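Long-range contacts in RNA pseudouridylate synthase domain-containing protein 4 (Homo sapiens, PDB 5UBA), which isomerises uridine to pseudouridine in mitochondrial RNAs, including 16S ribosomal RNA, a modification needed to assemble a functional mitochondrial ribosome: residues K23-G28 and V37-P42; K41-P46 and D83-G88; T87-L92 and L269-K274; H251-Q256 and C273-F278. All coordinates share one frame; numbering follows the deposited sequence. Where two conformers were deposited one is given.

Interaction 1: K23-G28 and V37-P42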
loop_
_atom_site.group_PDB
_atom_site.type_symbol
_atom_site.label_atom_id
_atom_site.label_comp_id
_atom_site.label_asym_id
_atom_site.label_seq_id
_atom_site.Cartn_x
_atom_site.Cartn_y
_atom_site.Cartn_z
ATOM N N LYS A 23 -20.174 -8.854 5.820
ATOM C CA LYS A 23 -21.097 -8.683 4.706
ATOM C C LYS A 23 -20.586 -7.678 3.652
ATOM O O LYS A 23 -20.696 -7.905 2.470
ATOM C CB LYS A 23 -22.488 -8.249 5.215
ATOM C CG LYS A 23 -23.327 -9.368 5.812
ATOM C CD LYS A 23 -24.805 -8.999 5.873
ATOM N N ALA A 24 -20.023 -6.572 4.117
ATOM C CA ALA A 24 -19.424 -5.599 3.220
ATOM C C ALA A 24 -18.294 -6.216 2.391
ATOM O O ALA A 24 -18.217 -6.000 1.199
ATOM C CB ALA A 24 -18.932 -4.399 3.990
ATOM N N LEU A 25 -17.455 -7.010 3.036
ATOM C CA LEU A 25 -16.379 -7.700 2.313
ATOM C C LEU A 25 -16.895 -8.692 1.301
ATOM O O LEU A 25 -16.332 -8.810 0.214
ATOM C CB LEU A 25 -15.417 -8.363 3.288
ATOM C CG LEU A 25 -14.671 -7.442 4.244
ATOM C CD1 LEU A 25 -13.817 -8.216 5.225
ATOM C CD2 LEU A 25 -13.841 -6.421 3.465
ATOM N N THR A 26 -17.975 -9.402 1.630
ATOM C CA THR A 26 -18.579 -10.305 0.651
ATOM C C THR A 26 -19.029 -9.573 -0.615
ATOM O O THR A 26 -18.840 -10.065 -1.713
ATOM C CB THR A 26 -19.781 -11.119 1.216
ATOM O OG1 THR A 26 -20.863 -10.242 1.567
ATOM C CG2 THR A 26 -19.385 -11.925 2.384
ATOM N N ARG A 27 -19.635 -8.399 -0.450
ATOM C CA ARG A 27 -20.087 -7.597 -1.581
ATOM C C ARG A 27 -18.970 -7.114 -2.487
ATOM O O ARG A 27 -19.213 -6.837 -3.658
ATOM C CB ARG A 27 -20.923 -6.393 -1.121
ATOM C CG ARG A 27 -22.407 -6.705 -1.090
ATOM C CD ARG A 27 -23.253 -5.508 -0.697
ATOM N NE ARG A 27 -23.412 -5.448 0.747
ATOM C CZ ARG A 27 -22.772 -4.631 1.588
ATOM N NH1 ARG A 27 -23.016 -4.737 2.880
ATOM N NH2 ARG A 27 -21.907 -3.709 1.170
ATOM N N GLY A 28 -17.760 -7.000 -1.952
ATOM C CA GLY A 28 -16.642 -6.556 -2.761
ATOM C C GLY A 28 -15.662 -7.622 -3.198
ATOM O O GLY A 28 -14.620 -7.296 -3.750
ATOM N N VAL A 37 -10.164 -16.841 -1.311
ATOM C CA VAL A 37 -11.134 -15.744 -1.324
ATOM C C VAL A 37 -10.313 -14.460 -1.379
ATOM O O VAL A 37 -9.532 -14.192 -0.472
ATOM C CB VAL A 37 -12.017 -15.730 -0.067
ATOM C CG1 VAL A 37 -12.985 -14.550 -0.116
ATOM C CG2 VAL A 37 -12.803 -17.038 0.042
ATOM N N VAL A 38 -10.517 -13.668 -2.428
ATOM C CA VAL A 38 -9.740 -12.433 -2.595
ATOM C C VAL A 38 -10.670 -11.263 -2.323
ATOM O O VAL A 38 -11.668 -11.109 -3.031
ATOM C CB VAL A 38 -9.105 -12.323 -3.989
ATOM C CG1 VAL A 38 -8.205 -11.090 -4.043
ATOM C CG2 VAL A 38 -8.344 -13.600 -4.311
ATOM N N ILE A 39 -10.320 -10.462 -1.327
ATOM C CA ILE A 39 -11.119 -9.308 -0.916
ATOM C C ILE A 39 -10.462 -7.993 -1.341
ATOM O O ILE A 39 -9.296 -7.945 -1.737
ATOM C CB ILE A 39 -11.402 -9.296 0.597
ATOM C CG1 ILE A 39 -10.128 -9.157 1.405
ATOM C CG2 ILE A 39 -12.172 -10.544 1.005
ATOM C CD1 ILE A 39 -10.363 -8.938 2.875
ATOM N N ASN A 40 -11.255 -6.935 -1.233
ATOM C CA ASN A 40 -10.831 -5.571 -1.417
ATOM C C ASN A 40 -10.796 -4.929 -0.037
ATOM O O ASN A 40 -11.855 -4.596 0.559
ATOM C CB ASN A 40 -11.802 -4.881 -2.366
ATOM C CG ASN A 40 -11.517 -3.409 -2.530
ATOM O OD1 ASN A 40 -10.589 -2.881 -1.940
ATOM N ND2 ASN A 40 -12.330 -2.741 -3.347
ATOM N N LYS A 41 -9.600 -4.805 0.532
ATOM C CA LYS A 41 -9.486 -4.326 1.898
ATOM C C LYS A 41 -9.839 -2.839 1.952
ATOM O O LYS A 41 -9.279 -2.057 1.199
ATOM C CB LYS A 41 -8.086 -4.535 2.500
ATOM C CG LYS A 41 -8.048 -4.315 4.010
ATOM C CD LYS A 41 -6.663 -4.306 4.625
ATOM C CE LYS A 41 -5.912 -3.028 4.433
ATOM N NZ LYS A 41 -6.551 -1.767 4.964
ATOM N N PRO A 42 -10.785 -2.466 2.813
ATOM C CA PRO A 42 -11.106 -1.032 2.902
ATOM C C PRO A 42 -10.055 -0.195 3.603
ATOM O O PRO A 42 -9.261 -0.686 4.423
ATOM C CB PRO A 42 -12.439 -1.003 3.675
ATOM C CG PRO A 42 -12.527 -2.293 4.347
ATOM C CD PRO A 42 -11.686 -3.297 3.622
HETATM O O HOH W 1 -14.058 -7.319 -0.478
HETATM O O HOH W 2 -14.380 -4.628 -4.477
#

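Interaction 2: K41-P46 and D83-G88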
loop_
_atom_site.group_PDB
_atom_site.type_symbol
_atom_site.label_atom_id
_atom_site.label_comp_id
_atom_site.label_asym_id
_atom_site.label_seq_id
_atom_site.Cartn_x
_atom_site.Cartn_y
_atom_site.Cartn_z
ATOM N N LYS A 41 -9.600 -4.805 0.532
ATOM C CA LYS A 41 -9.486 -4.326 1.898
ATOM C C LYS A 41 -9.839 -2.839 1.952
ATOM O O LYS A 41 -9.279 -2.057 1.199
ATOM C CB LYS A 41 -8.086 -4.535 2.500
ATOM C CG LYS A 41 -8.048 -4.315 4.010
ATOM C CD LYS A 41 -6.663 -4.306 4.625
ATOM C CE LYS A 41 -5.912 -3.028 4.433
ATOM N NZ LYS A 41 -6.551 -1.767 4.964
ATOM N N PRO A 42 -10.785 -2.466 2.813
ATOM C CA PRO A 42 -11.106 -1.032 2.902
ATOM C C PRO A 42 -10.055 -0.195 3.603
ATOM O O PRO A 42 -9.261 -0.686 4.423
ATOM C CB PRO A 42 -12.439 -1.003 3.675
ATOM C CG PRO A 42 -12.527 -2.293 4.347
ATOM C CD PRO A 42 -11.686 -3.297 3.622
ATOM N N TYR A 43 -10.070 1.100 3.267
ATOM C CA TYR A 43 -9.224 2.064 3.892
ATOM C C TYR A 43 -9.420 2.103 5.400
ATOM O O TYR A 43 -10.561 2.147 5.894
ATOM C CB TYR A 43 -9.471 3.456 3.312
ATOM C CG TYR A 43 -8.548 4.501 3.897
ATOM C CD1 TYR A 43 -7.260 4.663 3.409
ATOM C CD2 TYR A 43 -8.935 5.280 4.999
ATOM C CE1 TYR A 43 -6.383 5.587 3.955
ATOM C CE2 TYR A 43 -8.062 6.209 5.536
ATOM C CZ TYR A 43 -6.791 6.352 5.011
ATOM O OH TYR A 43 -5.901 7.265 5.515
ATOM N N GLY A 44 -8.315 2.023 6.116
ATOM C CA GLY A 44 -8.322 2.226 7.557
ATOM C C GLY A 44 -8.507 0.956 8.374
ATOM O O GLY A 44 -8.411 1.015 9.596
ATOM N N LEU A 45 -8.803 -0.170 7.728
ATOM C CA LEU A 45 -8.978 -1.462 8.427
ATOM C C LEU A 45 -7.639 -2.155 8.604
ATOM O O LEU A 45 -6.980 -2.487 7.600
ATOM C CB LEU A 45 -9.900 -2.371 7.628
ATOM C CG LEU A 45 -10.265 -3.734 8.245
ATOM C CD1 LEU A 45 -11.097 -3.538 9.487
ATOM C CD2 LEU A 45 -11.031 -4.552 7.224
ATOM N N PRO A 46 -7.218 -2.369 9.858
ATOM C CA PRO A 46 -6.007 -3.134 10.084
ATOM C C PRO A 46 -6.237 -4.611 9.928
ATOM O O PRO A 46 -7.352 -5.082 10.054
ATOM C CB PRO A 46 -5.640 -2.814 11.532
ATOM C CG PRO A 46 -6.920 -2.469 12.173
ATOM C CD PRO A 46 -7.875 -1.993 11.124
ATOM N N ASP A 83 -0.986 -2.796 5.078
ATOM C CA ASP A 83 -1.105 -1.804 6.135
ATOM C C ASP A 83 -2.498 -1.204 6.228
ATOM O O ASP A 83 -3.280 -1.246 5.274
ATOM C CB ASP A 83 -0.044 -0.702 5.946
ATOM C CG ASP A 83 1.369 -1.212 6.139
ATOM O OD1 ASP A 83 1.608 -2.119 6.980
ATOM O OD2 ASP A 83 2.268 -0.666 5.478
ATOM N N LYS A 84 -2.793 -0.629 7.379
ATOM C CA LYS A 84 -4.118 -0.081 7.682
ATOM C C LYS A 84 -4.607 0.919 6.645
ATOM O O LYS A 84 -5.736 0.859 6.229
ATOM C CB LYS A 84 -4.078 0.577 9.073
ATOM C CG LYS A 84 -5.352 1.218 9.567
ATOM C CD LYS A 84 -5.092 2.060 10.812
ATOM C CE LYS A 84 -6.392 2.500 11.474
ATOM N NZ LYS A 84 -6.112 3.111 12.796
ATOM N N GLU A 85 -3.740 1.841 6.235
ATOM C CA GLU A 85 -4.137 2.870 5.282
ATOM C C GLU A 85 -3.965 2.483 3.820
ATOM O O GLU A 85 -4.193 3.304 2.944
ATOM C CB GLU A 85 -3.382 4.178 5.536
ATOM C CG GLU A 85 -3.896 5.012 6.699
ATOM C CD GLU A 85 -3.371 6.442 6.572
ATOM O OE1 GLU A 85 -2.187 6.664 6.827
ATOM O OE2 GLU A 85 -4.138 7.331 6.150
ATOM N N THR A 86 -3.599 1.236 3.555
ATOM C CA THR A 86 -3.613 0.699 2.208
ATOM C C THR A 86 -4.952 0.076 1.891
ATOM O O THR A 86 -5.564 -0.537 2.751
ATOM C CB THR A 86 -2.475 -0.317 2.062
ATOM O OG1 THR A 86 -1.247 0.376 2.365
ATOM C CG2 THR A 86 -2.417 -0.954 0.638
ATOM N N THR A 87 -5.397 0.238 0.655
ATOM C CA THR A 87 -6.600 -0.380 0.164
ATOM C C THR A 87 -6.262 -1.486 -0.830
ATOM O O THR A 87 -5.138 -1.556 -1.320
ATOM C CB THR A 87 -7.490 0.660 -0.521
ATOM O OG1 THR A 87 -6.762 1.282 -1.576
ATOM C CG2 THR A 87 -7.965 1.737 0.456
ATOM N N GLY A 88 -7.231 -2.361 -1.114
ATOM C CA GLY A 88 -7.189 -3.172 -2.299
ATOM C C GLY A 88 -6.906 -4.644 -2.090
ATOM O O GLY A 88 -7.342 -5.234 -1.115
#

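Interaction 3: T87-L92 and L269-K274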
loop_
_atom_site.group_PDB
_atom_site.type_symbol
_atom_site.label_atom_id
_atom_site.label_comp_id
_atom_site.label_asym_id
_atom_site.label_seq_id
_atom_site.Cartn_x
_atom_site.Cartn_y
_atom_site.Cartn_z
ATOM N N THR A 87 -5.397 0.238 0.655
ATOM C CA THR A 87 -6.600 -0.380 0.164
ATOM C C THR A 87 -6.262 -1.486 -0.830
ATOM O O THR A 87 -5.138 -1.556 -1.320
ATOM C CB THR A 87 -7.490 0.660 -0.521
ATOM O OG1 THR A 87 -6.762 1.282 -1.576
ATOM C CG2 THR A 87 -7.965 1.737 0.456
ATOM N N GLY A 88 -7.231 -2.361 -1.114
ATOM C CA GLY A 88 -7.189 -3.172 -2.299
ATOM C C GLY A 88 -6.906 -4.644 -2.090
ATOM O O GLY A 88 -7.342 -5.234 -1.115
ATOM N N VAL A 89 -6.176 -5.235 -3.043
ATOM C CA VAL A 89 -6.176 -6.698 -3.200
ATOM C C VAL A 89 -5.576 -7.413 -1.998
ATOM O O VAL A 89 -4.438 -7.170 -1.598
ATOM C CB VAL A 89 -5.382 -7.146 -4.459
ATOM C CG1 VAL A 89 -5.433 -8.674 -4.581
ATOM C CG2 VAL A 89 -5.941 -6.548 -5.730
ATOM N N MET A 90 -6.358 -8.319 -1.422
ATOM C CA MET A 90 -5.903 -9.108 -0.276
ATOM C C MET A 90 -6.426 -10.543 -0.406
ATOM O O MET A 90 -7.638 -10.775 -0.473
ATOM C CB MET A 90 -6.323 -8.465 1.047
ATOM C CG MET A 90 -5.793 -9.191 2.265
ATOM S SD MET A 90 -6.280 -8.312 3.752
ATOM C CE MET A 90 -5.644 -9.446 4.979
ATOM N N VAL A 91 -5.487 -11.492 -0.422
ATOM C CA VAL A 91 -5.760 -12.905 -0.634
ATOM C C VAL A 91 -5.893 -13.638 0.714
ATOM O O VAL A 91 -5.045 -13.524 1.589
ATOM C CB VAL A 91 -4.611 -13.569 -1.436
ATOM C CG1 VAL A 91 -4.869 -15.049 -1.624
ATOM C CG2 VAL A 91 -4.415 -12.889 -2.778
ATOM N N LEU A 92 -6.999 -14.360 0.837
ATOM C CA LEU A 92 -7.267 -15.242 1.964
ATOM C C LEU A 92 -7.392 -16.660 1.427
ATOM O O LEU A 92 -7.738 -16.864 0.277
ATOM C CB LEU A 92 -8.601 -14.857 2.621
ATOM C CG LEU A 92 -8.760 -13.404 3.041
ATOM C CD1 LEU A 92 -10.171 -13.123 3.575
ATOM C CD2 LEU A 92 -7.738 -13.042 4.078
ATOM N N LEU A 269 -2.668 -16.499 -11.651
ATOM C CA LEU A 269 -3.853 -15.796 -11.223
ATOM C C LEU A 269 -3.498 -14.303 -11.186
ATOM O O LEU A 269 -2.593 -13.921 -10.466
ATOM C CB LEU A 269 -4.277 -16.289 -9.847
ATOM C CG LEU A 269 -5.610 -15.779 -9.313
ATOM C CD1 LEU A 269 -6.750 -15.913 -10.312
ATOM C CD2 LEU A 269 -5.936 -16.516 -8.026
ATOM N N ASN A 270 -4.201 -13.498 -11.972
ATOM C CA ASN A 270 -3.898 -12.090 -12.179
ATOM C C ASN A 270 -5.060 -11.290 -11.617
ATOM O O ASN A 270 -6.109 -11.167 -12.244
ATOM C CB ASN A 270 -3.697 -11.846 -13.677
ATOM C CG ASN A 270 -3.251 -10.431 -13.994
ATOM O OD1 ASN A 270 -3.676 -9.465 -13.354
ATOM N ND2 ASN A 270 -2.400 -10.301 -15.024
ATOM N N LEU A 271 -4.866 -10.762 -10.410
ATOM C CA LEU A 271 -5.935 -10.151 -9.612
ATOM C C LEU A 271 -5.792 -8.652 -9.669
ATOM O O LEU A 271 -4.697 -8.126 -9.406
ATOM C CB LEU A 271 -5.811 -10.612 -8.156
ATOM C CG LEU A 271 -5.914 -12.132 -7.947
ATOM C CD1 LEU A 271 -5.342 -12.563 -6.622
ATOM C CD2 LEU A 271 -7.342 -12.652 -8.032
ATOM N N VAL A 272 -6.856 -7.938 -10.029
ATOM C CA VAL A 272 -6.813 -6.477 -10.099
ATOM C C VAL A 272 -8.029 -5.902 -9.392
ATOM O O VAL A 272 -9.132 -6.437 -9.559
ATOM C CB VAL A 272 -6.740 -5.979 -11.555
ATOM C CG1 VAL A 272 -6.840 -4.450 -11.634
ATOM C CG2 VAL A 272 -5.459 -6.475 -12.214
ATOM N N CYS A 273 -7.823 -4.812 -8.636
ATOM C CA CYS A 273 -8.853 -4.154 -7.823
ATOM C C CYS A 273 -9.062 -2.716 -8.278
ATOM O O CYS A 273 -8.102 -1.941 -8.395
ATOM C CB CYS A 273 -8.454 -4.156 -6.331
ATOM S SG CYS A 273 -9.769 -3.633 -5.237
ATOM N N LYS A 274 -10.333 -2.345 -8.472
ATOM C CA LYS A 274 -10.694 -0.954 -8.720
ATOM C C LYS A 274 -10.141 -0.025 -7.656
ATOM O O LYS A 274 -10.022 -0.377 -6.475
ATOM C CB LYS A 274 -12.233 -0.776 -8.739
ATOM C CG LYS A 274 -12.915 -0.976 -7.401
ATOM C CD LYS A 274 -14.436 -0.854 -7.462
ATOM C CE LYS A 274 -15.070 -1.153 -6.111
ATOM N NZ LYS A 274 -14.594 -0.254 -5.022
#

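Interaction 4: H251-Q256 and C273-F278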
loop_
_atom_site.group_PDB
_atom_site.type_symbol
_atom_site.label_atom_id
_atom_site.label_comp_id
_atom_site.label_asym_id
_atom_site.label_seq_id
_atom_site.Cartn_x
_atom_site.Cartn_y
_atom_site.Cartn_z
ATOM N N HIS A 251 -3.089 7.918 -0.036
ATOM C CA HIS A 251 -3.509 7.455 -1.355
ATOM C C HIS A 251 -2.542 6.373 -1.828
ATOM O O HIS A 251 -1.705 6.598 -2.707
ATOM C CB HIS A 251 -3.574 8.603 -2.367
ATOM C CG HIS A 251 -4.720 9.541 -2.142
ATOM N ND1 HIS A 251 -4.863 10.280 -0.990
ATOM C CD2 HIS A 251 -5.750 9.870 -2.942
ATOM C CE1 HIS A 251 -5.962 11.022 -1.094
ATOM N NE2 HIS A 251 -6.527 10.771 -2.256
ATOM N N LEU A 252 -2.697 5.181 -1.268
ATOM C CA LEU A 252 -1.861 4.008 -1.608
ATOM C C LEU A 252 -2.740 2.775 -1.749
ATOM O O LEU A 252 -3.312 2.315 -0.760
ATOM C CB LEU A 252 -0.777 3.797 -0.566
ATOM C CG LEU A 252 0.150 2.586 -0.775
ATOM C CD1 LEU A 252 0.915 2.711 -2.090
ATOM C CD2 LEU A 252 1.130 2.446 0.371
ATOM N N HIS A 253 -2.857 2.280 -2.971
ATOM C CA HIS A 253 -3.767 1.204 -3.344
ATOM C C HIS A 253 -2.998 -0.016 -3.877
ATOM O O HIS A 253 -2.180 0.116 -4.800
ATOM C CB HIS A 253 -4.702 1.721 -4.423
ATOM C CG HIS A 253 -5.684 0.713 -4.926
ATOM N ND1 HIS A 253 -6.680 0.161 -4.130
ATOM C CD2 HIS A 253 -5.835 0.174 -6.155
ATOM C CE1 HIS A 253 -7.411 -0.649 -4.871
ATOM N NE2 HIS A 253 -6.922 -0.673 -6.098
ATOM N N ALA A 254 -3.308 -1.188 -3.307
ATOM C CA ALA A 254 -2.793 -2.459 -3.820
ATOM C C ALA A 254 -3.665 -2.819 -5.024
ATOM O O ALA A 254 -4.790 -3.329 -4.905
ATOM C CB ALA A 254 -2.845 -3.528 -2.735
ATOM N N ARG A 255 -3.148 -2.450 -6.194
ATOM C CA ARG A 255 -3.863 -2.532 -7.450
ATOM C C ARG A 255 -3.913 -3.919 -8.046
ATOM O O ARG A 255 -4.925 -4.321 -8.627
ATOM C CB ARG A 255 -3.203 -1.569 -8.450
ATOM C CG ARG A 255 -3.743 -1.629 -9.855
ATOM C CD ARG A 255 -5.154 -1.142 -9.918
ATOM N NE ARG A 255 -5.556 -0.955 -11.297
ATOM C CZ ARG A 255 -6.746 -0.505 -11.669
ATOM N NH1 ARG A 255 -7.672 -0.192 -10.764
ATOM N NH2 ARG A 255 -7.003 -0.350 -12.973
ATOM N N GLN A 256 -2.794 -4.614 -8.017
ATOM C CA GLN A 256 -2.695 -5.882 -8.717
ATOM C C GLN A 256 -1.776 -6.858 -7.993
ATOM O O GLN A 256 -0.757 -6.453 -7.445
ATOM C CB GLN A 256 -2.153 -5.619 -10.121
ATOM C CG GLN A 256 -1.912 -6.835 -10.998
ATOM C CD GLN A 256 -1.536 -6.445 -12.407
ATOM O OE1 GLN A 256 -0.771 -5.489 -12.613
ATOM N NE2 GLN A 256 -2.072 -7.170 -13.399
ATOM N N CYS A 273 -7.823 -4.812 -8.636
ATOM C CA CYS A 273 -8.853 -4.154 -7.823
ATOM C C CYS A 273 -9.062 -2.716 -8.278
ATOM O O CYS A 273 -8.102 -1.941 -8.395
ATOM C CB CYS A 273 -8.454 -4.156 -6.331
ATOM S SG CYS A 273 -9.769 -3.633 -5.237
ATOM N N LYS A 274 -10.333 -2.345 -8.472
ATOM C CA LYS A 274 -10.694 -0.954 -8.720
ATOM C C LYS A 274 -10.141 -0.025 -7.656
ATOM O O LYS A 274 -10.022 -0.377 -6.475
ATOM C CB LYS A 274 -12.233 -0.776 -8.739
ATOM C CG LYS A 274 -12.915 -0.976 -7.401
ATOM C CD LYS A 274 -14.436 -0.854 -7.462
ATOM C CE LYS A 274 -15.070 -1.153 -6.111
ATOM N NZ LYS A 274 -14.594 -0.254 -5.022
ATOM N N LEU A 275 -9.887 1.221 -8.062
ATOM C CA LEU A 275 -9.488 2.226 -7.108
ATOM C C LEU A 275 -10.663 2.611 -6.219
ATOM O O LEU A 275 -11.825 2.596 -6.692
ATOM C CB LEU A 275 -9.019 3.495 -7.822
ATOM C CG LEU A 275 -7.681 3.451 -8.547
ATOM C CD1 LEU A 275 -7.536 4.656 -9.474
ATOM C CD2 LEU A 275 -6.547 3.378 -7.553
ATOM N N PRO A 276 -10.393 2.987 -4.972
ATOM C CA PRO A 276 -11.475 3.510 -4.119
ATOM C C PRO A 276 -12.008 4.829 -4.659
ATOM O O PRO A 276 -11.281 5.579 -5.303
ATOM C CB PRO A 276 -10.825 3.717 -2.753
ATOM C CG PRO A 276 -9.421 3.256 -2.860
ATOM C CD PRO A 276 -9.094 2.942 -4.274
ATOM N N ARG A 277 -13.280 5.097 -4.411
ATOM C CA ARG A 277 -13.890 6.319 -4.924
ATOM C C ARG A 277 -13.139 7.594 -4.485
ATOM O O ARG A 277 -12.991 8.522 -5.292
ATOM C CB ARG A 277 -15.370 6.362 -4.554
ATOM C CG ARG A 277 -16.203 5.419 -5.405
ATOM C CD ARG A 277 -16.280 5.860 -6.856
ATOM N N PHE A 278 -12.610 7.640 -3.260
ATOM C CA PHE A 278 -11.852 8.824 -2.816
ATOM C C PHE A 278 -10.600 9.089 -3.666
ATOM O O PHE A 278 -10.202 10.219 -3.919
ATOM C CB PHE A 278 -11.496 8.805 -1.336
ATOM C CG PHE A 278 -10.336 7.920 -0.965
ATOM C CD1 PHE A 278 -9.034 8.413 -0.931
ATOM C CD2 PHE A 278 -10.550 6.611 -0.577
ATOM C CE1 PHE A 278 -7.973 7.601 -0.551
ATOM C CE2 PHE A 278 -9.483 5.786 -0.216
ATOM C CZ PHE A 278 -8.197 6.304 -0.196
#

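Interaction 1: K23-G28 and V37-P42
Leu25 reaches from the helix to Pro42 and Ile39 of the strand with its two methyls. Its CG lies anti to the carbonyl carbon (chi1 -62°), and this lets the two methyls fork over the strand. Leu25 CD2 takes one branch of the fork: it sits 3.8 Å from CD of Pro42, with the two side chains crossing at about a right angle, and it also lies near the carbonyl O of Asn40. Leu25 CD1 takes the other and meets CD1 of Ile39 at 4.2 Å. The contact joins the end of helix 15-27 to strand 36-41, an inner strand of the four-stranded antiparallel sheet in this RluA-family pseudouridine synthase. Ile39 also touches Ile57, so helix 57-69 shares the same apolar layer. No direct hydrogen bond links the two segments. Two waters bridge them instead. One donates to Leu25 O at 2.8 Å and accepts from Asn40 N. The other donates to Gly28 O and accepts from Asn40 ND2 at 3.0 Å. The Asn40 amide reaches this second water because its CG is anti to the backbone N (chi1 175°), while Asn40 CB packs 4.0 Å from Gly28 O.

Interaction 2: K41-P46 and D83-G88
Lys41 starts out extended, with CG anti to the backbone N (chi1 -168°), then bends at chi3 and chi4 (78° and 58°) to curl its ammonium into the turn formed by residues 83-86. There Lys41 NZ donates to Thr86 O at 2.7 Å, approaching almost straight along the carbonyl bond. Lys41 NZ donates to Lys84 O at 3.0 Å from above the carbonyl plane, and weakly to Asp83 O. From its own loop, Leu45 O accepts from Lys41 NZ at 2.8 Å, and Pro42 O is a further acceptor. The five carbonyls must share three N-H groups. Gly44 N reaches Lys84 O from the opposite face of that carbonyl at 2.8 Å, so two donors grip one oxygen. The two loops are a type II turn, Pro42 to Leu45, and a type I turn, Asp83 to Thr86. The second carries Asp83, the active-site residue by similarity, whose carboxylate forms a salt bridge with Lys198. An antiparallel hydrogen-bonded pair, Lys41 with Gly88, anchors the far end: Lys41 N donates to Gly88 O at 2.8 Å. CG2 of Thr87 packs on CB of Tyr43 at 3.7 Å. Replacing Lys41 with a methionine would probably leave the carbonyls without their shared donor and weaken the hold between the turns. A buried ammonium ringed by backbone carbonyls is probably stabilised by their dipoles, and it ties the turn bearing Asp83 to the neighbouring loop.

Interaction 3: T87-L92 and L269-K274
Val89 meets Cys273 and Leu271 with its two methyls. Val89 CG2 lies 3.5 Å from Cys273 CB, and Val89 CG1 lies 4.1 Å from Leu271 CB. The contact is packing between sheets in the catalytic fold of a pseudouridine synthase. Strand 89-93 belongs to the four-stranded antiparallel sheet, while strand 269-272 belongs to the larger mixed sheet. The axes of segments 89-92 and 269-272 come within 8.1 Å, with N-to-C directions 133° apart. No hydrogen bond joins them. With CG1 anti to the backbone N (chi1 -179°), Val89 sets one methyl over each partner. Further along the strand, Val91 turns CG2 onto Leu271 CD1 at 4.0 Å. Both valines cross Leu271 at about a right angle, and the leucine takes one with its CB and the other with its CD1. All three are buried. Outside this first shell, Leu257 of strand 252-259 touches both Val89 and Val91. Val38 of strand 36-41 also lies on Val89, and Leu36 on Val91. The backbone of Val89 is held by a hydrogen bond with Ala254, and that of Met90 by one with Ile39. These bonds tie the strand to a neighbour on each sheet. The chain turns a corner at Gly88, whose positive phi (108°) helps carry strand 86-87 into strand 89-93 on another face. Asn40 and Leu30 both touch Cys273. At the corner itself, Cys273 SG rests 3.9 Å from Gly88 CA.

Interaction 4: H251-Q256 and C273-F278
His253 points toward segment 273-278, and its ring reaches four residues in a row. His253 CB lies 4.0 Å from Leu275 CD2. CG is anti to the backbone N (chi1 179°), which carries the imidazole out over the loop. His253 CD2 also touches Leu275 CD2, at 3.6 Å. His253 ND1 lies 3.7 Å from Pro276 CD and is itself hydrogen-bonded to Thr87 OG1. CE1 comes close to Lys274 O. At the tip, His253 NE2 donates to Cys273 O at 2.9 Å, nearly straight (169°) and in the ring plane, although it sits above the plane of that carbonyl. Leu275 CA and Pro276 CD make CH-pi contacts with the ring face. Strand 252-259 of the mixed sheet is thereby joined to the loop that leads into helix 277-285, with Pro276 at its N-cap position. Cys273 N donates to Arg255 O at 2.9 Å and extends the antiparallel pairing of strands 252-259 and 269-272. Arg255 NH1 adds a weak bond to Cys273 O, and a cation-pi contact with Trp116 holds its guanidinium from the neighbouring strand. At the other end, Phe278 turns its edge to the face of His251 in a T-shaped pair, with centroids 5.1 Å apart; Ser282 OG bonds His251 NE2. A leucine in place of His253 would probably leave Thr87 OG1 and Cys273 O without this shared partner and loosen the hold of the loop on the strand. With both ring nitrogens engaged, the imidazole links the loop to the strand carrying Thr87 and is probably fixed in rotation.

How the interactions relate
Interaction 3 is the buried contact of the four and is purely apolar, whereas interactions 1, 2 and 4 are only partly buried and add polar links. Interaction 1 lies farthest from the centre of the chain and relies on bridging waters. Interaction 2 is more central and gathers carbonyls round a charge. Interaction 4 uses an imidazole and ring packing. Interactions 1 and 3 meet through the pairing of strands 36-41 and 89-93. Interactions 2 and 3 share Thr87 and Gly88, where the chain passes between sheets. Interactions 3 and 4 share Cys273, whose sulfur also packs against Asn40 of interaction 1.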